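Local coordinates for protein 2-dehydropantoate 2-reductase (Porphyromonas gingivalis, PDB 2QYT) that probably catalyses the NADPH-dependent reduction of 2-dehydropantoate (ketopantoate) to (R)-pantoate, the second of two steps from 3-methyl-2-oxobutanoate in pantothenate biosynthesis, at residues N110-P115 with T171-R176; T212-K217 with Y304-R309; R242-Q247 with E295-D300; G20-A25 with I152-D157. One frame throughout, in Å; residues are numbered along the deposited sequence.

Interaction 1 (N110-P115 with T171-R176); sequences NTKILP and TDDEVR
A surface salt bridge between Lys112 and Asp173 ties strand 111-115, a strand of the parallel Rossmann sheet, to the first turn of helix 172-183. The ammonium NZ of Lys112 lies 2.8 Å from Asp173 OD2 and donates to the anti lone pair of that oxygen, the one turned away from OD1. The lysine reaches it by a folded path, bent at chi2 (-65°) and again at chi4 (-65°), and its chain crosses the aspartate at about a right angle. The same bends bring NZ back to the backbone just before it, where it also donates to Asn110 O at 3.1 Å, approaching from above the carbonyl plane. One ammonium thus joins the backbone at Asn110 to the helix.

The other carboxylate oxygen, Asp173 OD1, faces Arg176 NH2 one helical turn on at a long 3.7 Å; it stands well out of the guanidinium plane, so the attraction is one of charge alone. A water 2.8 Å from Asn110 O accepts a weak bond from Arg176 NH2, which makes at most a weak solvent-mediated link between the segments. Tyr86 OH is hydrogen-bonded to both Arg176 NE and Asp173 O.

Behind the bridge the helix start is held by its own side chains. Thr171 N donates to Glu174 OE2 at 2.9 Å, and Glu174 N returns a weak bond to Thr171 OG1. This reciprocal pair is a capping box at the helix N-terminus, beside a Lys-Asp-Arg salt-bridge network that joins the Rossmann sheet to helix 172-183.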
# COMPACT_ATOMS: atom_id res chain seq x y z
N ASN A 110 4.17 14.81 16.28
CA ASN A 110 4.36 13.38 16.40
C ASN A 110 4.01 12.55 15.18
O ASN A 110 4.22 11.33 15.18
CB ASN A 110 3.58 12.85 17.62
CG ASN A 110 4.05 13.49 18.93
OD1 ASN A 110 5.27 13.64 19.17
ND2 ASN A 110 3.09 13.89 19.78
N THR A 111 3.49 13.20 14.13
CA THR A 111 2.81 12.46 13.06
C THR A 111 3.74 11.60 12.26
O THR A 111 4.83 12.04 11.89
CB THR A 111 2.04 13.37 12.10
OG1 THR A 111 1.21 14.23 12.86
CG2 THR A 111 1.15 12.54 11.12
N LYS A 112 3.30 10.36 12.02
CA LYS A 112 3.98 9.41 11.13
C LYS A 112 3.01 9.02 10.01
O LYS A 112 1.83 8.78 10.27
CB LYS A 112 4.45 8.15 11.86
CG LYS A 112 5.34 8.41 13.10
CD LYS A 112 6.66 9.06 12.67
CE LYS A 112 7.60 9.28 13.82
NZ LYS A 112 7.09 10.23 14.77
N ILE A 113 3.51 9.00 8.79
CA ILE A 113 2.71 8.75 7.63
C ILE A 113 3.17 7.43 7.06
O ILE A 113 4.39 7.20 6.92
CB ILE A 113 2.88 9.87 6.57
CG1 ILE A 113 2.55 11.25 7.19
CG2 ILE A 113 1.98 9.62 5.39
CD1 ILE A 113 2.99 12.38 6.33
N LEU A 114 2.18 6.58 6.77
CA LEU A 114 2.34 5.27 6.15
C LEU A 114 1.65 5.21 4.78
O LEU A 114 0.44 5.04 4.71
CB LEU A 114 1.68 4.20 7.02
CG LEU A 114 2.56 3.20 7.77
CD1 LEU A 114 1.76 2.10 8.47
CD2 LEU A 114 3.51 2.62 6.73
N PRO A 115 2.43 5.30 3.68
CA PRO A 115 1.81 5.05 2.40
C PRO A 115 1.65 3.54 2.21
O PRO A 115 2.62 2.77 2.36
CB PRO A 115 2.84 5.62 1.38
CG PRO A 115 3.97 6.21 2.20
CD PRO A 115 3.87 5.58 3.55
N THR A 171 11.37 2.01 16.71
CA THR A 171 11.14 3.16 17.58
C THR A 171 9.89 2.96 18.46
O THR A 171 9.12 2.01 18.28
CB THR A 171 11.05 4.49 16.78
OG1 THR A 171 9.85 4.52 15.99
CG2 THR A 171 12.25 4.67 15.86
N ASP A 172 9.70 3.85 19.42
CA ASP A 172 8.54 3.81 20.30
C ASP A 172 7.25 3.99 19.52
O ASP A 172 6.28 3.29 19.80
CB ASP A 172 8.65 4.89 21.38
CG ASP A 172 9.73 4.60 22.38
OD1 ASP A 172 10.19 3.42 22.43
OD2 ASP A 172 10.13 5.55 23.10
N ASP A 173 7.24 4.94 18.58
CA ASP A 173 6.05 5.20 17.75
C ASP A 173 5.74 3.96 16.92
O ASP A 173 4.57 3.65 16.72
CB ASP A 173 6.22 6.44 16.85
CG ASP A 173 5.91 7.78 17.58
OD1 ASP A 173 5.52 7.77 18.78
OD2 ASP A 173 6.07 8.87 16.94
N GLU A 174 6.78 3.23 16.49
CA GLU A 174 6.63 1.99 15.68
C GLU A 174 6.05 0.81 16.45
O GLU A 174 5.11 0.16 15.98
CB GLU A 174 7.98 1.53 15.15
CG GLU A 174 8.26 1.88 13.77
CD GLU A 174 9.56 1.31 13.33
OE1 GLU A 174 9.53 0.50 12.39
OE2 GLU A 174 10.61 1.66 13.90
N VAL A 175 6.65 0.51 17.60
CA VAL A 175 6.14 -0.50 18.52
C VAL A 175 4.71 -0.13 18.91
O VAL A 175 3.82 -0.96 18.89
CB VAL A 175 7.04 -0.62 19.78
CG1 VAL A 175 6.43 -1.59 20.80
CG2 VAL A 175 8.43 -1.10 19.39
N ARG A 176 4.49 1.15 19.21
CA ARG A 176 3.14 1.58 19.50
C ARG A 176 2.19 1.26 18.34
O ARG A 176 1.11 0.70 18.57
CB ARG A 176 3.07 3.08 19.83
CG ARG A 176 1.70 3.49 20.38
CD ARG A 176 1.66 4.95 20.85
NE ARG A 176 1.77 5.94 19.76
CZ ARG A 176 1.67 7.25 19.96
NH1 ARG A 176 1.45 7.73 21.19
NH2 ARG A 176 1.80 8.11 18.95
O HOH W 1 3.07 8.90 16.07

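Interaction 2 (T212-K217 with Y304-R309); sequences TAYFDK and YKRMYR. With SO4 (sulfate ion), chain D.
Tyr214 and selenomethionine Met307 form the apolar centre of the contact between the end of helix 194-215 and helix 302-309. Met307 CG packs on Tyr214 CB at 3.3 Å, while the methyl CE lies against CB, CG and CD1 of the tyrosine. A bend at chi2 carries the Met307 chain across the tyrosine at about a right angle. The same methyl reaches Phe215, with CE 3.6 Å from Phe215 CE2, so it sits where two neighbouring aromatic side chains meet.

The Met-aromatic interaction is over the ring: Met307 SE stands 4.5 Å from the centroid of the Tyr214 ring, 25° off its normal. Within the same helix end, Tyr214 CD1 lies above one face of Phe215, offset toward the rim, and Phe215 also stacks with His226.

Arg306 NH1 donates to Tyr214 OH at 2.9 Å with an N-H...O angle of 148°, and the oxygen lies almost exactly in the guanidinium plane. That plane is turned 58° from the tyrosine ring, so the two groups meet at the guanidinium edge and do not stack.

On another side of helix 302-309, Tyr308 OH makes a weak bond to a sulfate ion, probably from the crystallisation liquor, which Thr285 OG1 also binds. With Leu233 of helix 227-244 touching Met307 as well, the contact is helix-to-helix packing through a Met-aromatic pair within the all-helical C-terminal domain of ketopantoate reductases.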
# COMPACT_ATOMS: atom_id res chain seq x y z
N THR A 212 0.93 -9.87 -18.04
CA THR A 212 -0.50 -10.09 -18.38
C THR A 212 -1.09 -8.96 -19.23
O THR A 212 -2.08 -9.17 -19.91
CB THR A 212 -1.43 -10.37 -17.15
OG1 THR A 212 -1.68 -9.16 -16.42
CG2 THR A 212 -0.88 -11.45 -16.24
N ALA A 213 -0.47 -7.78 -19.19
CA ALA A 213 -0.95 -6.64 -19.97
C ALA A 213 -0.42 -6.65 -21.41
O ALA A 213 -1.14 -6.28 -22.34
CB ALA A 213 -0.59 -5.32 -19.28
N TYR A 214 0.82 -7.07 -21.59
CA TYR A 214 1.37 -7.22 -22.92
C TYR A 214 0.80 -8.47 -23.59
O TYR A 214 0.34 -8.41 -24.74
CB TYR A 214 2.91 -7.24 -22.87
CG TYR A 214 3.64 -7.71 -24.14
CD1 TYR A 214 3.61 -9.05 -24.54
CD2 TYR A 214 4.40 -6.82 -24.90
CE1 TYR A 214 4.28 -9.48 -25.68
CE2 TYR A 214 5.08 -7.24 -26.05
CZ TYR A 214 5.01 -8.58 -26.43
OH TYR A 214 5.67 -9.04 -27.55
N PHE A 215 0.80 -9.61 -22.89
CA PHE A 215 0.32 -10.86 -23.49
C PHE A 215 -1.21 -10.98 -23.60
O PHE A 215 -1.70 -11.86 -24.31
CB PHE A 215 0.89 -12.10 -22.78
CG PHE A 215 2.35 -12.38 -23.07
CD1 PHE A 215 2.81 -12.49 -24.38
CD2 PHE A 215 3.25 -12.56 -22.03
CE1 PHE A 215 4.14 -12.76 -24.64
CE2 PHE A 215 4.58 -12.83 -22.28
CZ PHE A 215 5.03 -12.92 -23.59
N ASP A 216 -1.94 -10.11 -22.89
CA ASP A 216 -3.41 -10.11 -22.89
C ASP A 216 -3.94 -11.48 -22.42
O ASP A 216 -4.89 -12.03 -22.99
CB ASP A 216 -3.93 -9.71 -24.28
CG ASP A 216 -5.45 -9.73 -24.39
OD1 ASP A 216 -5.95 -10.38 -25.34
OD2 ASP A 216 -6.14 -9.10 -23.55
N LYS A 217 -3.32 -12.00 -21.36
CA LYS A 217 -3.53 -13.39 -20.93
C LYS A 217 -3.47 -13.48 -19.40
O LYS A 217 -2.84 -12.63 -18.77
CB LYS A 217 -2.44 -14.27 -21.55
CG LYS A 217 -2.88 -15.68 -21.91
CD LYS A 217 -2.14 -16.21 -23.13
CE LYS A 217 -0.72 -16.66 -22.82
NZ LYS A 217 -0.06 -17.25 -24.03
N TYR A 304 11.58 -5.76 -20.64
CA TYR A 304 10.79 -4.65 -20.13
C TYR A 304 10.62 -3.55 -21.17
O TYR A 304 9.53 -3.01 -21.33
CB TYR A 304 11.41 -4.09 -18.86
CG TYR A 304 10.78 -4.60 -17.59
CD1 TYR A 304 11.31 -5.70 -16.92
CD2 TYR A 304 9.65 -3.97 -17.05
CE1 TYR A 304 10.73 -6.18 -15.76
CE2 TYR A 304 9.06 -4.45 -15.87
CZ TYR A 304 9.61 -5.54 -15.23
OH TYR A 304 9.04 -6.00 -14.08
N LYS A 305 11.70 -3.22 -21.88
CA LYS A 305 11.67 -2.15 -22.89
C LYS A 305 10.80 -2.50 -24.10
O LYS A 305 10.06 -1.65 -24.58
CB LYS A 305 13.09 -1.76 -23.33
CG LYS A 305 13.93 -1.12 -22.24
CD LYS A 305 15.06 -0.28 -22.82
CE LYS A 305 16.32 -1.09 -23.12
NZ LYS A 305 16.23 -1.91 -24.36
N ARG A 306 10.89 -3.74 -24.57
CA ARG A 306 10.01 -4.25 -25.62
C ARG A 306 8.56 -4.16 -25.15
O ARG A 306 7.69 -3.70 -25.89
CB ARG A 306 10.37 -5.71 -25.97
CG ARG A 306 9.82 -6.21 -27.31
CD ARG A 306 9.08 -7.57 -27.20
NE ARG A 306 9.95 -8.75 -27.19
CZ ARG A 306 9.52 -10.02 -27.22
NH1 ARG A 306 8.22 -10.31 -27.27
NH2 ARG A 306 10.40 -11.02 -27.20
N MSE A 307 8.32 -4.58 -23.91
CA MSE A 307 6.97 -4.64 -23.32
C MSE A 307 6.34 -3.25 -23.08
O MSE A 307 5.18 -3.02 -23.43
CB MSE A 307 7.03 -5.46 -22.01
CG MSE A 307 5.96 -6.55 -21.85
SE MSE A 307 6.71 -8.34 -21.48
CE MSE A 307 5.11 -9.42 -21.40
N TYR A 308 7.11 -2.34 -22.49
CA TYR A 308 6.66 -0.98 -22.19
C TYR A 308 6.32 -0.22 -23.47
O TYR A 308 5.17 0.16 -23.69
CB TYR A 308 7.72 -0.21 -21.38
CG TYR A 308 7.40 1.26 -21.18
CD1 TYR A 308 6.52 1.67 -20.16
CD2 TYR A 308 7.95 2.25 -22.00
CE1 TYR A 308 6.21 3.00 -19.98
CE2 TYR A 308 7.65 3.59 -21.82
CZ TYR A 308 6.78 3.96 -20.81
OH TYR A 308 6.46 5.29 -20.61
N ARG A 309 7.35 -0.04 -24.30
CA ARG A 309 7.28 0.72 -25.54
C ARG A 309 6.17 0.23 -26.48
O ARG A 309 5.41 1.04 -27.02
CB ARG A 309 8.65 0.68 -26.24
CG ARG A 309 8.76 1.45 -27.55
CD ARG A 309 10.22 1.69 -27.92
NE ARG A 309 10.38 2.56 -29.08
CZ ARG A 309 11.45 3.31 -29.32
NH1 ARG A 309 12.48 3.31 -28.49
NH2 ARG A 309 11.49 4.08 -30.41
S SO4 D . 5.04 6.07 -17.85
O1 SO4 D . 5.98 4.95 -17.79
O2 SO4 D . 3.92 5.77 -18.76
O3 SO4 D . 4.52 6.33 -16.50
O4 SO4 D . 5.77 7.22 -18.39

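Interaction 3 (R242-Q247 with E295-D300); sequences RAKYGQ and EALRVD
Leu297, the residue at which the chain leaves helix 288-296, reaches across to Ala243 and Lys244 in the last turn of helix 227-244. Its CB begins the contact, 4.2 Å from Ala243 CB. The next atom, CG, is set beside the leucine's own backbone N by a chi1 of -84°, and lies between the two residues opposite, 3.8 Å from Lys244 CB and 4.0 Å from Ala243 CB. At the fork the branches part. CD1 keeps to the lysine, 3.9 Å from Lys244 CB. CD2 makes the closer contacts: it touches Ala243 CB at 3.6 Å and comes within 3.2 Å of Lys244 CB, a distance so short that the exact placing of the methyl is doubtful, while also lying near the lysine's backbone N.

Lys244 takes part through the root of its side chain. Its CG occupies the position between backbone N and carbonyl carbon (chi1 65°), and from there the chain leads away from Leu297 until NZ is hydrogen-bonded to Tyr289 OH, with Glu293 as a long, weak ionic partner. Val299 adds a smaller touch beyond the leucine, its CG2 standing 4.1 Å from Ala243 CB.

On the leucine's side, Arg298 NH1 folds back to donate to Ala296 O at 2.8 Å. Since the side chains meet through carbon and no polar bond joins the two segments, this junction of two helix ends rests on shape and dispersion, with the lysine's charge directed elsewhere.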
# COMPACT_ATOMS: atom_id res chain seq x y z
N ARG A 242 19.03 -5.14 -7.73
CA ARG A 242 20.39 -5.55 -7.36
C ARG A 242 21.41 -4.44 -7.64
O ARG A 242 22.46 -4.39 -7.00
CB ARG A 242 20.78 -6.85 -8.06
CG ARG A 242 21.67 -7.74 -7.21
CD ARG A 242 21.96 -9.07 -7.88
NE ARG A 242 20.78 -9.94 -7.94
CZ ARG A 242 20.29 -10.46 -9.06
NH1 ARG A 242 20.86 -10.19 -10.24
NH2 ARG A 242 19.22 -11.25 -9.01
N ALA A 243 21.08 -3.56 -8.58
CA ALA A 243 21.93 -2.42 -8.90
C ALA A 243 21.75 -1.21 -7.97
O ALA A 243 22.74 -0.66 -7.49
CB ALA A 243 21.73 -2.00 -10.35
N LYS A 244 20.50 -0.81 -7.71
CA LYS A 244 20.25 0.44 -6.97
C LYS A 244 20.25 0.34 -5.45
O LYS A 244 20.79 1.23 -4.79
CB LYS A 244 19.00 1.18 -7.48
CG LYS A 244 17.66 0.47 -7.28
CD LYS A 244 16.50 1.42 -7.57
CE LYS A 244 16.51 2.63 -6.63
NZ LYS A 244 15.38 3.56 -6.90
N TYR A 245 19.66 -0.72 -4.90
CA TYR A 245 19.72 -0.96 -3.46
C TYR A 245 20.87 -1.91 -3.12
O TYR A 245 20.80 -2.68 -2.15
CB TYR A 245 18.40 -1.53 -2.89
CG TYR A 245 17.17 -0.69 -3.20
CD1 TYR A 245 16.72 0.31 -2.29
CD2 TYR A 245 16.42 -0.93 -4.36
CE1 TYR A 245 15.56 1.08 -2.57
CE2 TYR A 245 15.27 -0.18 -4.64
CZ TYR A 245 14.84 0.82 -3.75
OH TYR A 245 13.70 1.53 -4.07
N GLY A 246 21.92 -1.87 -3.95
CA GLY A 246 23.24 -2.44 -3.64
C GLY A 246 23.36 -3.93 -3.35
O GLY A 246 24.38 -4.55 -3.68
N GLN A 247 22.32 -4.51 -2.74
CA GLN A 247 22.36 -5.87 -2.21
C GLN A 247 21.39 -6.78 -2.95
O GLN A 247 21.78 -7.41 -3.94
CB GLN A 247 22.05 -5.86 -0.70
CG GLN A 247 22.91 -4.88 0.08
CD GLN A 247 22.26 -4.48 1.39
OE1 GLN A 247 21.75 -3.36 1.53
NE2 GLN A 247 22.26 -5.39 2.36
N GLU A 295 17.72 2.87 -17.12
CA GLU A 295 18.39 3.99 -17.81
C GLU A 295 19.47 4.62 -16.94
O GLU A 295 20.60 4.93 -17.43
CB GLU A 295 17.39 5.11 -18.16
CG GLU A 295 17.25 5.48 -19.66
CD GLU A 295 15.76 5.61 -20.00
OE1 GLU A 295 15.17 6.68 -19.52
OE2 GLU A 295 15.17 4.64 -20.70
N ALA A 296 19.10 4.84 -15.65
CA ALA A 296 19.90 5.65 -14.73
C ALA A 296 21.02 4.86 -14.07
O ALA A 296 22.09 5.42 -13.80
CB ALA A 296 18.99 6.28 -13.67
N LEU A 297 20.75 3.58 -13.80
CA LEU A 297 21.74 2.67 -13.22
C LEU A 297 22.53 1.95 -14.32
O LEU A 297 23.22 0.95 -14.06
CB LEU A 297 21.04 1.62 -12.34
CG LEU A 297 20.64 1.84 -10.88
CD1 LEU A 297 20.19 3.26 -10.53
CD2 LEU A 297 19.53 0.87 -10.63
N ARG A 298 22.44 2.49 -15.54
CA ARG A 298 23.01 1.92 -16.78
C ARG A 298 22.88 0.40 -16.96
O ARG A 298 23.87 -0.29 -17.24
CB ARG A 298 24.41 2.49 -17.16
CG ARG A 298 25.22 3.17 -16.06
CD ARG A 298 24.58 4.48 -15.60
NE ARG A 298 25.04 5.67 -16.32
CZ ARG A 298 24.73 6.92 -15.97
NH1 ARG A 298 23.95 7.15 -14.90
NH2 ARG A 298 25.18 7.94 -16.68
N VAL A 299 21.65 -0.09 -16.82
CA VAL A 299 21.32 -1.52 -16.96
C VAL A 299 20.39 -1.77 -18.16
O VAL A 299 19.30 -1.20 -18.27
CB VAL A 299 20.65 -2.10 -15.67
CG1 VAL A 299 20.56 -3.61 -15.76
CG2 VAL A 299 21.41 -1.71 -14.41
N ASP A 300 20.83 -2.64 -19.07
CA ASP A 300 19.98 -3.01 -20.20
C ASP A 300 18.89 -3.98 -19.76
O ASP A 300 19.17 -5.02 -19.15
CB ASP A 300 20.80 -3.59 -21.36
CG ASP A 300 20.09 -3.47 -22.71
OD1 ASP A 300 20.62 -4.01 -23.73
OD2 ASP A 300 19.00 -2.83 -22.76

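Interaction 4 (G20-A25 with I152-D157); sequences GGYYGA and ITLEAD. With EDO (1,2-ethanediol), chain J; EDO (1,2-ethanediol), chain G.
Helix 20-25 crosses strand 152-154 nearly at right angles, at 94°, with the axes 8.9 Å apart and Gly21 and Ile152 as the nearest pair of CA atoms. Ile152 CG1 lies 4.0 Å from Gly21 CA, directly against the backbone of the helix, where the glycine has no side chain. The isoleucine sends CG1 to the helix by standing it beside the backbone N, anti to the carbonyl carbon (chi1 -50°).

One residue further along, Tyr22 meets Leu154 through its ring. Both leucine methyls take part: Leu154 CD1 lies 3.6 Å from Tyr22 CD1, and CD2 is equally close to Tyr22 CE1. The fork thus follows one side of the ring from CD1 to CE1, and the two side chains cross at about a right angle. The phenol end runs on past the leucine to accept a hydrogen bond from Arg65 NH1, which also forms a salt bridge with Asp157; the tyrosine and the corner after the strand therefore have a common partner. An ethanediol, probably from the crystallisation liquor, donates from its O1 to Asp157 O at 2.7 Å and is also bonded to Glu159 O.

At the start of the segment Gly20 N donates to another ethanediol of the same probable origin, 2.9 Å from its O1, which Gly17 N also binds. Gly15, Gly17 and Gly20 fit the GxGxxG pattern, consistent with the glycine-rich turn and first helix of a Rossmann fold that binds NADP, here packed against the mixed sheet.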
# COMPACT_ATOMS: atom_id res chain seq x y z
N GLY A 20 -7.71 1.46 2.35
CA GLY A 20 -7.99 2.38 3.46
C GLY A 20 -9.29 2.06 4.16
O GLY A 20 -9.41 2.20 5.38
N GLY A 21 -10.29 1.62 3.41
CA GLY A 21 -11.59 1.34 4.00
C GLY A 21 -11.56 0.11 4.87
O GLY A 21 -12.11 0.12 6.02
N TYR A 22 -10.92 -0.95 4.39
CA TYR A 22 -10.73 -2.10 5.23
C TYR A 22 -9.89 -1.83 6.49
O TYR A 22 -10.29 -2.22 7.57
CB TYR A 22 -10.11 -3.27 4.46
CG TYR A 22 -9.99 -4.45 5.37
CD1 TYR A 22 -11.12 -5.22 5.68
CD2 TYR A 22 -8.78 -4.74 6.04
CE1 TYR A 22 -11.05 -6.30 6.54
CE2 TYR A 22 -8.69 -5.83 6.94
CZ TYR A 22 -9.85 -6.61 7.16
OH TYR A 22 -9.82 -7.70 8.01
N TYR A 23 -8.71 -1.22 6.38
CA TYR A 23 -7.91 -1.01 7.62
C TYR A 23 -8.51 0.07 8.49
O TYR A 23 -8.51 -0.05 9.71
CB TYR A 23 -6.42 -0.82 7.32
CG TYR A 23 -5.82 -2.07 6.71
CD1 TYR A 23 -5.64 -3.22 7.49
CD2 TYR A 23 -5.46 -2.11 5.36
CE1 TYR A 23 -5.10 -4.38 6.97
CE2 TYR A 23 -4.89 -3.29 4.82
CZ TYR A 23 -4.72 -4.40 5.61
OH TYR A 23 -4.14 -5.52 5.08
N GLY A 24 -9.09 1.08 7.86
CA GLY A 24 -9.86 2.09 8.63
C GLY A 24 -11.05 1.51 9.38
O GLY A 24 -11.32 1.88 10.53
N ALA A 25 -11.77 0.57 8.75
CA ALA A 25 -12.89 -0.09 9.40
C ALA A 25 -12.43 -0.91 10.62
O ALA A 25 -13.05 -0.86 11.68
CB ALA A 25 -13.65 -0.98 8.39
N ILE A 152 -17.14 -1.70 1.19
CA ILE A 152 -15.93 -2.42 0.83
C ILE A 152 -16.25 -3.91 0.75
O ILE A 152 -16.93 -4.48 1.64
CB ILE A 152 -14.78 -2.22 1.89
CG1 ILE A 152 -14.58 -0.72 2.21
CG2 ILE A 152 -13.48 -2.79 1.40
CD1 ILE A 152 -14.42 0.19 0.94
N THR A 153 -15.74 -4.54 -0.30
CA THR A 153 -15.84 -5.98 -0.45
C THR A 153 -14.43 -6.57 -0.49
O THR A 153 -13.56 -6.08 -1.23
CB THR A 153 -16.54 -6.33 -1.77
OG1 THR A 153 -17.85 -5.72 -1.75
CG2 THR A 153 -16.65 -7.86 -1.97
N LEU A 154 -14.20 -7.58 0.34
CA LEU A 154 -13.03 -8.43 0.24
C LEU A 154 -13.39 -9.72 -0.41
O LEU A 154 -14.36 -10.40 -0.05
CB LEU A 154 -12.42 -8.76 1.60
CG LEU A 154 -11.53 -7.74 2.29
CD1 LEU A 154 -12.30 -6.49 2.58
CD2 LEU A 154 -10.97 -8.38 3.60
N GLU A 155 -12.57 -10.12 -1.36
CA GLU A 155 -12.90 -11.33 -2.00
C GLU A 155 -12.29 -12.50 -1.24
O GLU A 155 -12.60 -13.64 -1.50
CB GLU A 155 -12.53 -11.28 -3.49
CG GLU A 155 -11.11 -11.16 -3.76
CD GLU A 155 -10.83 -11.22 -5.25
OE1 GLU A 155 -11.28 -10.28 -5.98
OE2 GLU A 155 -10.18 -12.20 -5.67
N ALA A 156 -11.42 -12.19 -0.28
CA ALA A 156 -10.88 -13.23 0.60
C ALA A 156 -10.65 -12.56 1.94
O ALA A 156 -10.33 -11.38 1.99
CB ALA A 156 -9.61 -13.82 0.06
N ASP A 157 -10.80 -13.31 3.02
CA ASP A 157 -10.52 -12.77 4.35
C ASP A 157 -9.06 -12.42 4.66
O ASP A 157 -8.80 -11.46 5.39
CB ASP A 157 -11.05 -13.72 5.42
CG ASP A 157 -12.46 -13.49 5.73
OD1 ASP A 157 -12.81 -12.38 6.21
OD2 ASP A 157 -13.25 -14.39 5.45
C1 EDO J . -7.58 -11.83 8.40
O1 EDO J . -8.59 -10.89 8.07
C2 EDO J . -6.30 -11.13 8.78
O2 EDO J . -5.37 -11.49 7.75
C1 EDO G . -7.06 2.12 -0.96
O1 EDO G . -7.90 2.96 -0.16
C2 EDO G . -7.78 1.62 -2.21
O2 EDO G . -7.33 0.30 -2.46

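In the fold
Interactions 1 and 4 belong to the N-terminal, Rossmann-type part of the chain and alternate along the sequence, their centres 22 Å apart. Interactions 2 and 3 lie in the helical C-terminal part. There 242-247 with 295-300 is nested within the loop closed by 212-217 and 304-309, and the two meet through a weak, long ion pair between Lys305 NZ and Asp300 OD2, 3.3 Å apart. Interaction 4 includes the last glycine of the GxGxxG pattern and so probably borders the cofactor site; interaction 3, on the opposite side of the chain's centre, is 36 Å away between centres. Interactions 1 and 2 likewise lie on opposite sides, 38 Å apart between centres.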